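Local structure of transcriptional regulator (Pyrococcus horikoshii, 1UDD) at residues A[23-28]-A[40-45]; A[114-119]-A[194-199]; A[149-154]-A[158-163]. The protein is an all-helical TenA homologue of the TENA/THI-4/PQQC family whose assembly holds four chains. All coordinates share one frame; numbering follows the deposited sequence.

Interaction 1: A[23-28]-A[40-45]; sequences HPFVVQ and KFYVLQ
An edge-to-face aromatic pair between two helices of the all-helical TenA-type bundle carries this contact: F25, in the first turn of helix 24-31, meets Y42, near the start of the long helix 36-63. The two rings are offset, with the edge of F25 directed at the face of Y42, centroids 5.5 Å apart and planes inclined at 60°. Leading the approach is the far end of the phenylalanine, whose CZ lies 3.4 Å from Y42 CB and 3.8 Å from Y42 CG. Both residues hold CG anti to the backbone nitrogen (chi1 -164° for F25), which sends each ring toward the other helix; F25 CA and Y42 CA are 9.6 Å apart. Within the bundle, helix 190-213 closes on the same site, its W208 meeting the Y42 ring, and the buried phenol reaches Y140 through a hydroxyl-hydroxyl hydrogen bond. The helix that carries F25 is capped at its start: H23 occupies the N-cap, and its ND1 accepts from F25 N at 3.2 Å, with the donor tilted 20° out of the imidazole plane. H23 NE2 is hydrogen-bonded to E209, tying the cap to helix 190-213.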
loop_
_atom_site.group_PDB
_atom_site.type_symbol
_atom_site.label_atom_id
_atom_site.label_comp_id
_atom_site.label_asym_id
_atom_site.label_seq_id
_atom_site.Cartn_x
_atom_site.Cartn_y
_atom_site.Cartn_z
ATOM N N HIS A 23 13.451 30.917 -12.352
ATOM C CA HIS A 23 12.087 31.298 -12.008
ATOM C C HIS A 23 12.100 32.555 -11.136
ATOM O O HIS A 23 12.872 32.662 -10.184
ATOM C CB HIS A 23 11.381 30.153 -11.272
ATOM C CG HIS A 23 9.893 30.294 -11.238
ATOM N ND1 HIS A 23 9.241 31.112 -10.343
ATOM C CD2 HIS A 23 8.931 29.760 -12.028
ATOM C CE1 HIS A 23 7.943 31.081 -10.584
ATOM N NE2 HIS A 23 7.729 30.266 -11.601
ATOM N N PRO A 24 11.246 33.532 -11.465
ATOM C CA PRO A 24 11.140 34.796 -10.731
ATOM C C PRO A 24 11.101 34.612 -9.220
ATOM O O PRO A 24 11.856 35.255 -8.492
ATOM C CB PRO A 24 9.848 35.390 -11.271
ATOM C CG PRO A 24 9.874 34.944 -12.682
ATOM C CD PRO A 24 10.301 33.503 -12.591
ATOM N N PHE A 25 10.229 33.725 -8.752
ATOM C CA PHE A 25 10.115 33.484 -7.320
ATOM C C PHE A 25 11.461 33.072 -6.735
ATOM O O PHE A 25 11.893 33.604 -5.708
ATOM C CB PHE A 25 9.088 32.396 -7.036
ATOM C CG PHE A 25 8.647 32.350 -5.603
ATOM C CD1 PHE A 25 7.451 32.942 -5.215
ATOM C CD2 PHE A 25 9.436 31.738 -4.638
ATOM C CE1 PHE A 25 7.051 32.924 -3.890
ATOM C CE2 PHE A 25 9.042 31.717 -3.306
ATOM C CZ PHE A 25 7.847 32.310 -2.935
ATOM N N VAL A 26 12.120 32.124 -7.393
ATOM C CA VAL A 26 13.415 31.651 -6.934
ATOM C C VAL A 26 14.450 32.778 -7.002
ATOM O O VAL A 26 15.122 33.083 -6.009
ATOM C CB VAL A 26 13.929 30.459 -7.789
ATOM C CG1 VAL A 26 15.372 30.169 -7.447
ATOM C CG2 VAL A 26 13.074 29.216 -7.533
ATOM N N VAL A 27 14.575 33.389 -8.177
ATOM C CA VAL A 27 15.537 34.466 -8.364
ATOM C C VAL A 27 15.308 35.593 -7.367
ATOM O O VAL A 27 16.252 36.093 -6.752
ATOM C CB VAL A 27 15.472 35.042 -9.788
ATOM C CG1 VAL A 27 16.454 36.193 -9.923
ATOM C CG2 VAL A 27 15.795 33.964 -10.801
ATOM N N GLN A 28 14.055 35.983 -7.185
ATOM C CA GLN A 28 13.760 37.073 -6.261
ATOM C C GLN A 28 13.946 36.709 -4.797
ATOM O O GLN A 28 14.303 37.567 -3.980
ATOM C CB GLN A 28 12.343 37.592 -6.492
ATOM C CG GLN A 28 12.233 38.444 -7.734
ATOM C CD GLN A 28 10.840 38.979 -7.942
ATOM O OE1 GLN A 28 10.157 39.354 -6.989
ATOM N NE2 GLN A 28 10.414 39.032 -9.195
ATOM N N LYS A 40 5.463 34.331 2.426
ATOM C CA LYS A 40 4.545 33.770 3.406
ATOM C C LYS A 40 3.579 32.789 2.751
ATOM O O LYS A 40 3.279 31.752 3.328
ATOM C CB LYS A 40 3.769 34.876 4.127
ATOM C CG LYS A 40 4.640 35.737 5.020
ATOM C CD LYS A 40 3.811 36.807 5.705
ATOM C CE LYS A 40 4.677 37.825 6.420
ATOM N NZ LYS A 40 3.831 38.841 7.119
ATOM N N PHE A 41 3.089 33.108 1.556
ATOM C CA PHE A 41 2.169 32.198 0.871
ATOM C C PHE A 41 2.876 30.866 0.598
ATOM O O PHE A 41 2.286 29.790 0.741
ATOM C CB PHE A 41 1.707 32.787 -0.457
ATOM C CG PHE A 41 0.728 31.921 -1.178
ATOM C CD1 PHE A 41 -0.629 31.965 -0.860
ATOM C CD2 PHE A 41 1.160 31.026 -2.150
ATOM C CE1 PHE A 41 -1.546 31.124 -1.503
ATOM C CE2 PHE A 41 0.260 30.182 -2.794
ATOM C CZ PHE A 41 -1.100 30.229 -2.471
ATOM N N TYR A 42 4.138 30.967 0.189
ATOM C CA TYR A 42 4.969 29.807 -0.097
ATOM C C TYR A 42 5.217 29.001 1.178
ATOM O O TYR A 42 4.938 27.796 1.219
ATOM C CB TYR A 42 6.304 30.266 -0.714
ATOM C CG TYR A 42 7.412 29.232 -0.693
ATOM C CD1 TYR A 42 7.332 28.061 -1.457
ATOM C CD2 TYR A 42 8.531 29.416 0.114
ATOM C CE1 TYR A 42 8.345 27.098 -1.409
ATOM C CE2 TYR A 42 9.543 28.465 0.173
ATOM C CZ TYR A 42 9.442 27.309 -0.588
ATOM O OH TYR A 42 10.430 26.363 -0.489
ATOM N N VAL A 43 5.731 29.657 2.220
ATOM C CA VAL A 43 5.995 28.954 3.471
ATOM C C VAL A 43 4.735 28.226 3.926
ATOM O O VAL A 43 4.786 27.055 4.312
ATOM C CB VAL A 43 6.476 29.920 4.589
ATOM C CG1 VAL A 43 6.545 29.179 5.929
ATOM C CG2 VAL A 43 7.856 30.474 4.244
ATOM N N LEU A 44 3.603 28.916 3.862
ATOM C CA LEU A 44 2.328 28.325 4.257
ATOM C C LEU A 44 2.062 27.022 3.500
ATOM O O LEU A 44 1.678 26.015 4.100
ATOM C CB LEU A 44 1.186 29.314 4.008
ATOM C CG LEU A 44 0.585 30.020 5.231
ATOM C CD1 LEU A 44 1.686 30.563 6.119
ATOM C CD2 LEU A 44 -0.342 31.147 4.768
ATOM N N GLN A 45 2.267 27.046 2.185
ATOM C CA GLN A 45 2.053 25.867 1.359
ATOM C C GLN A 45 3.058 24.755 1.698
ATOM O O GLN A 45 2.864 23.605 1.299
ATOM C CB GLN A 45 2.180 26.231 -0.122
ATOM C CG GLN A 45 1.079 27.117 -0.684
ATOM C CD GLN A 45 -0.265 26.414 -0.771
ATOM O OE1 GLN A 45 -0.391 25.354 -1.390
ATOM N NE2 GLN A 45 -1.285 27.011 -0.155
#

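Interaction 2: A[114-119]-A[194-199]; sequences MDFMLA and RRIFIT
F116 reaches from helix 108-123 to helix 190-213 and meets T199 and I196, residues three apart on that helix. Within 114-119 it alone touches the other segment. The methyl of T199 lies over one face of its ring: CG2 is 3.8 Å from the ring centroid of F116 and 24° off the normal, a CH-pi contact displaced toward the rim, where F116 CE1 is 3.5 Å from T199 CG2.

The same rotamer that puts the T199 hydroxyl on R195 O directs CG2 to the ring. With OG1 beside the backbone nitrogen (chi1 -65°), T199 OG1 donates to R195 O at 2.8 Å while CG2 faces the phenylalanine. R195 O thereby receives two donors, T199 OG1 and T199 N, which arrive from opposite faces of the carbonyl plane; the polar end of the threonine is thus satisfied within an otherwise apolar contact.

I196 meets the outer end of the ring. F116 CZ approaches I196 O at 3.4 Å, obliquely to the ring, and touches the branch methyl I196 CG2 at 3.9 Å. A132 of helix 126-146 packs against both F116 and I196, and F203, farther along helix 190-213, brings its ring to that of F116. On the side of helix 108-123, D115 of the second subunit also packs on F116, so the contact borders directly on that subunit. Through this one aromatic ring, helix 108-123 packs on helix 190-213 in the all-helical TenA-type bundle.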
loop_
_atom_site.group_PDB
_atom_site.type_symbol
_atom_site.label_atom_id
_atom_site.label_comp_id
_atom_site.label_asym_id
_atom_site.label_seq_id
_atom_site.Cartn_x
_atom_site.Cartn_y
_atom_site.Cartn_z
ATOM N N MET A 114 2.472 16.105 -3.898
ATOM C CA MET A 114 2.606 15.178 -2.793
ATOM C C MET A 114 2.025 13.798 -3.163
ATOM O O MET A 114 2.577 12.766 -2.780
ATOM C CB MET A 114 1.919 15.744 -1.553
ATOM C CG MET A 114 2.618 16.987 -1.021
ATOM S SD MET A 114 4.445 16.770 -0.870
ATOM C CE MET A 114 4.988 17.611 -2.296
ATOM N N ASP A 115 0.922 13.787 -3.913
ATOM C CA ASP A 115 0.285 12.532 -4.323
ATOM C C ASP A 115 1.163 11.751 -5.288
ATOM O O ASP A 115 1.199 10.532 -5.249
ATOM C CB ASP A 115 -1.094 12.806 -4.944
ATOM C CG ASP A 115 -2.116 13.209 -3.901
ATOM O OD1 ASP A 115 -1.808 13.094 -2.691
ATOM O OD2 ASP A 115 -3.223 13.631 -4.282
ATOM N N PHE A 116 1.866 12.466 -6.157
ATOM C CA PHE A 116 2.786 11.843 -7.093
ATOM C C PHE A 116 3.878 11.136 -6.276
ATOM O O PHE A 116 4.253 9.992 -6.568
ATOM C CB PHE A 116 3.408 12.903 -8.016
ATOM C CG PHE A 116 4.803 12.553 -8.497
ATOM C CD1 PHE A 116 4.994 11.583 -9.472
ATOM C CD2 PHE A 116 5.923 13.185 -7.947
ATOM C CE1 PHE A 116 6.283 11.239 -9.904
ATOM C CE2 PHE A 116 7.213 12.850 -8.367
ATOM C CZ PHE A 116 7.391 11.873 -9.350
ATOM N N MET A 117 4.377 11.802 -5.242
ATOM C CA MET A 117 5.412 11.187 -4.392
ATOM C C MET A 117 4.889 9.898 -3.736
ATOM O O MET A 117 5.525 8.850 -3.809
ATOM C CB MET A 117 5.853 12.132 -3.261
ATOM C CG MET A 117 6.314 13.534 -3.706
ATOM S SD MET A 117 7.191 14.431 -2.410
ATOM C CE MET A 117 6.321 13.945 -1.006
ATOM N N LEU A 118 3.732 9.995 -3.082
ATOM C CA LEU A 118 3.165 8.849 -2.393
ATOM C C LEU A 118 2.813 7.736 -3.374
ATOM O O LEU A 118 3.128 6.577 -3.148
ATOM C CB LEU A 118 1.915 9.269 -1.609
ATOM C CG LEU A 118 1.338 8.170 -0.705
ATOM C CD1 LEU A 118 2.393 7.711 0.290
ATOM C CD2 LEU A 118 0.131 8.698 0.031
ATOM N N ALA A 119 2.153 8.092 -4.464
ATOM C CA ALA A 119 1.785 7.097 -5.467
ATOM C C ALA A 119 3.012 6.369 -6.031
ATOM O O ALA A 119 2.976 5.150 -6.271
ATOM C CB ALA A 119 1.001 7.762 -6.599
ATOM N N ARG A 194 13.878 7.887 -15.417
ATOM C CA ARG A 194 13.892 9.133 -16.155
ATOM C C ARG A 194 12.538 9.835 -16.102
ATOM O O ARG A 194 12.467 11.016 -15.747
ATOM C CB ARG A 194 14.322 8.896 -17.618
ATOM C CG ARG A 194 14.277 10.152 -18.473
ATOM C CD ARG A 194 14.758 9.930 -19.917
ATOM N NE ARG A 194 14.168 8.762 -20.576
ATOM C CZ ARG A 194 12.869 8.452 -20.583
ATOM N NH1 ARG A 194 11.983 9.214 -19.953
ATOM N NH2 ARG A 194 12.450 7.373 -21.234
ATOM N N ARG A 195 11.469 9.114 -16.438
ATOM C CA ARG A 195 10.120 9.697 -16.417
ATOM C C ARG A 195 9.739 10.160 -15.002
ATOM O O ARG A 195 9.138 11.218 -14.820
ATOM C CB ARG A 195 9.086 8.678 -16.910
ATOM C CG ARG A 195 9.469 7.966 -18.204
ATOM C CD ARG A 195 8.280 7.220 -18.833
ATOM N NE ARG A 195 8.556 5.789 -18.978
ATOM C CZ ARG A 195 8.163 4.857 -18.111
ATOM N NH1 ARG A 195 7.459 5.192 -17.034
ATOM N NH2 ARG A 195 8.497 3.588 -18.307
ATOM N N ILE A 196 10.086 9.364 -13.996
ATOM C CA ILE A 196 9.768 9.740 -12.620
ATOM C C ILE A 196 10.493 11.028 -12.239
ATOM O O ILE A 196 9.887 11.952 -11.681
ATOM C CB ILE A 196 10.185 8.660 -11.613
ATOM C CG1 ILE A 196 9.285 7.429 -11.749
ATOM C CG2 ILE A 196 10.050 9.210 -10.196
ATOM C CD1 ILE A 196 9.836 6.191 -11.056
ATOM N N PHE A 197 11.788 11.082 -12.544
ATOM C CA PHE A 197 12.607 12.244 -12.220
ATOM C C PHE A 197 12.129 13.481 -12.988
ATOM O O PHE A 197 12.115 14.584 -12.449
ATOM C CB PHE A 197 14.077 11.983 -12.575
ATOM C CG PHE A 197 15.043 12.975 -11.959
ATOM C CD1 PHE A 197 15.567 12.758 -10.684
ATOM C CD2 PHE A 197 15.428 14.124 -12.658
ATOM C CE1 PHE A 197 16.472 13.678 -10.103
ATOM C CE2 PHE A 197 16.320 15.043 -12.100
ATOM C CZ PHE A 197 16.848 14.817 -10.814
ATOM N N ILE A 198 11.759 13.308 -14.254
ATOM C CA ILE A 198 11.298 14.450 -15.032
ATOM C C ILE A 198 9.952 14.959 -14.512
ATOM O O ILE A 198 9.685 16.167 -14.492
ATOM C CB ILE A 198 11.189 14.100 -16.534
ATOM C CG1 ILE A 198 12.589 14.111 -17.154
ATOM C CG2 ILE A 198 10.296 15.118 -17.253
ATOM C CD1 ILE A 198 12.632 13.691 -18.631
ATOM N N THR A 199 9.105 14.035 -14.081
ATOM C CA THR A 199 7.802 14.415 -13.523
ATOM C C THR A 199 8.032 15.231 -12.256
ATOM O O THR A 199 7.420 16.282 -12.055
ATOM C CB THR A 199 6.965 13.165 -13.152
ATOM O OG1 THR A 199 6.658 12.433 -14.343
ATOM C CG2 THR A 199 5.673 13.560 -12.429
#

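Interaction 3: A[149-154]-A[158-163]; sequences DKLRDN and IYREWG
Apolar packing comes first, with L151 dividing its two methyls between residues of the facing helix. L151 CD1 lies 3.6 Å from G163 C, against backbone with no side chain in between, and L151 CD2 is 3.8 Å from R160 CA. The anti placement of CG relative to the backbone nitrogen (chi1 -157°) carries the fork across to helix 157-164. Farther along, N154 CB packs on R160 CG at 3.7 Å.

These contacts fold a helical hairpin shut: a type I beta turn from L151 to N154 follows on from helix 148-151, and the chain then reverses into helix 157-164 at the outer end of the TenA-type bundle.

One hydrogen bond crosses the hairpin. R160 bends at chi3 so that NH1 donates to N154 O at 2.7 Å, with an N-H...O angle of 153° and the acceptor close to the guanidinium plane.

The remaining contact sets an amide against a ring edge. N154 ND2 comes 3.6 Å from Y159 CB and lies near the ring plane, with the amide and ring planes 84° apart. N154 OD1 accepts from I156 N, within the connection, whereas the Y159 hydroxyl is hydrogen-bonded to L34 O, beyond helix 24-31.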
loop_
_atom_site.group_PDB
_atom_site.type_symbol
_atom_site.label_atom_id
_atom_site.label_comp_id
_atom_site.label_asym_id
_atom_site.label_seq_id
_atom_site.Cartn_x
_atom_site.Cartn_y
_atom_site.Cartn_z
ATOM N N ASP A 149 26.041 33.486 -4.497
ATOM C CA ASP A 149 26.504 34.867 -4.383
ATOM C C ASP A 149 25.390 35.830 -3.978
ATOM O O ASP A 149 25.567 36.631 -3.058
ATOM C CB ASP A 149 27.150 35.309 -5.706
ATOM C CG ASP A 149 26.285 34.987 -6.926
ATOM O OD1 ASP A 149 25.801 33.836 -7.052
ATOM O OD2 ASP A 149 26.101 35.890 -7.771
ATOM N N LYS A 150 24.250 35.748 -4.661
ATOM C CA LYS A 150 23.107 36.606 -4.360
ATOM C C LYS A 150 22.670 36.422 -2.911
ATOM O O LYS A 150 22.227 37.367 -2.251
ATOM C CB LYS A 150 21.904 36.262 -5.239
ATOM C CG LYS A 150 22.054 36.483 -6.726
ATOM C CD LYS A 150 20.683 36.301 -7.388
ATOM C CE LYS A 150 20.753 36.472 -8.893
ATOM N NZ LYS A 150 21.643 35.441 -9.506
ATOM N N LEU A 151 22.783 35.193 -2.422
ATOM C CA LEU A 151 22.366 34.899 -1.064
ATOM C C LEU A 151 23.270 35.593 -0.060
ATOM O O LEU A 151 22.789 36.308 0.816
ATOM C CB LEU A 151 22.374 33.387 -0.822
ATOM C CG LEU A 151 21.487 32.863 0.312
ATOM C CD1 LEU A 151 21.620 31.367 0.379
ATOM C CD2 LEU A 151 21.881 33.475 1.640
ATOM N N ARG A 152 24.578 35.387 -0.196
ATOM C CA ARG A 152 25.542 35.989 0.721
ATOM C C ARG A 152 25.453 37.511 0.694
ATOM O O ARG A 152 26.139 38.198 1.449
ATOM C CB ARG A 152 26.975 35.544 0.378
ATOM C CG ARG A 152 27.589 36.194 -0.863
ATOM C CD ARG A 152 29.128 36.159 -0.809
ATOM N NE ARG A 152 29.739 35.195 -1.727
ATOM C CZ ARG A 152 29.553 33.879 -1.681
ATOM N NH1 ARG A 152 28.764 33.339 -0.761
ATOM N NH2 ARG A 152 30.165 33.098 -2.555
ATOM N N ASP A 153 24.584 38.034 -0.160
ATOM C CA ASP A 153 24.429 39.470 -0.282
ATOM C C ASP A 153 22.967 39.908 -0.163
ATOM O O ASP A 153 22.642 41.069 -0.404
ATOM C CB ASP A 153 25.011 39.910 -1.624
ATOM C CG ASP A 153 25.419 41.353 -1.631
ATOM O OD1 ASP A 153 24.526 42.224 -1.650
ATOM O OD2 ASP A 153 26.638 41.618 -1.606
ATOM N N ASN A 154 22.093 38.978 0.219
ATOM C CA ASN A 154 20.665 39.265 0.363
ATOM C C ASN A 154 20.389 40.182 1.561
ATOM O O ASN A 154 20.814 39.904 2.686
ATOM C CB ASN A 154 19.889 37.956 0.528
ATOM C CG ASN A 154 18.377 38.143 0.410
ATOM O OD1 ASN A 154 17.801 39.048 1.015
ATOM N ND2 ASN A 154 17.730 37.272 -0.365
ATOM N N ILE A 158 15.681 36.941 7.020
ATOM C CA ILE A 158 14.883 35.720 7.006
ATOM C C ILE A 158 15.200 34.898 5.759
ATOM O O ILE A 158 15.356 33.679 5.837
ATOM C CB ILE A 158 13.368 36.030 7.058
ATOM C CG1 ILE A 158 13.000 36.569 8.445
ATOM C CG2 ILE A 158 12.558 34.767 6.768
ATOM C CD1 ILE A 158 11.528 36.835 8.621
ATOM N N TYR A 159 15.294 35.568 4.614
ATOM C CA TYR A 159 15.617 34.882 3.375
ATOM C C TYR A 159 17.013 34.275 3.472
ATOM O O TYR A 159 17.249 33.170 2.985
ATOM C CB TYR A 159 15.573 35.846 2.192
ATOM C CG TYR A 159 14.204 36.363 1.855
ATOM C CD1 TYR A 159 13.071 35.884 2.509
ATOM C CD2 TYR A 159 14.035 37.340 0.878
ATOM C CE1 TYR A 159 11.803 36.373 2.198
ATOM C CE2 TYR A 159 12.774 37.833 0.560
ATOM C CZ TYR A 159 11.665 37.351 1.224
ATOM O OH TYR A 159 10.420 37.872 0.942
ATOM N N ARG A 160 17.942 34.990 4.101
ATOM C CA ARG A 160 19.304 34.480 4.227
ATOM C C ARG A 160 19.346 33.235 5.088
ATOM O O ARG A 160 19.993 32.254 4.730
ATOM C CB ARG A 160 20.247 35.524 4.826
ATOM C CG ARG A 160 20.569 36.702 3.922
ATOM C CD ARG A 160 21.874 37.357 4.358
ATOM N NE ARG A 160 21.849 37.753 5.763
ATOM C CZ ARG A 160 21.246 38.843 6.223
ATOM N NH1 ARG A 160 20.617 39.662 5.392
ATOM N NH2 ARG A 160 21.266 39.108 7.521
ATOM N N GLU A 161 18.673 33.275 6.230
ATOM C CA GLU A 161 18.655 32.126 7.117
ATOM C C GLU A 161 18.075 30.957 6.323
ATOM O O GLU A 161 18.667 29.882 6.245
ATOM C CB GLU A 161 17.775 32.409 8.339
ATOM C CG GLU A 161 18.054 33.739 9.033
ATOM C CD GLU A 161 17.216 33.929 10.294
ATOM O OE1 GLU A 161 17.554 33.321 11.334
ATOM O OE2 GLU A 161 16.213 34.678 10.240
ATOM N N TRP A 162 16.914 31.196 5.723
ATOM C CA TRP A 162 16.223 30.191 4.926
ATOM C C TRP A 162 17.136 29.538 3.889
ATOM O O TRP A 162 17.215 28.315 3.799
ATOM C CB TRP A 162 15.026 30.826 4.211
ATOM C CG TRP A 162 14.256 29.850 3.389
ATOM C CD1 TRP A 162 13.267 29.012 3.820
ATOM C CD2 TRP A 162 14.450 29.567 2.001
ATOM N NE1 TRP A 162 12.831 28.221 2.783
ATOM C CE2 TRP A 162 13.542 28.541 1.653
ATOM C CE3 TRP A 162 15.307 30.079 1.014
ATOM C CZ2 TRP A 162 13.462 28.013 0.352
ATOM C CZ3 TRP A 162 15.228 29.554 -0.280
ATOM C CH2 TRP A 162 14.308 28.529 -0.595
ATOM N N GLY A 163 17.837 30.363 3.121
ATOM C CA GLY A 163 18.705 29.844 2.083
ATOM C C GLY A 163 19.940 29.081 2.517
ATOM O O GLY A 163 20.255 28.035 1.942
#

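How the interactions relate
Along the chain, interaction 1 closes before the other two open, and interaction 3 falls within the span that interaction 2 brackets. Interactions 1 and 3 are neighbours toward one end of the molecule, their centres 14 Å apart, and they touch where Y42 OH packs 3.6 Å from W162 CZ2. Interaction 2 lies about 21 Å from interaction 1 and 29 Å from interaction 3, centre to centre, with interaction 3 across the middle of the molecule from it. Helix 190-213 connects the distant regions: it forms one side of interaction 2 and, farther along, packs on residues of interaction 1. Contacts near in sequence (1 and 3) and one 75 residues apart (2) meet in a single helical bundle.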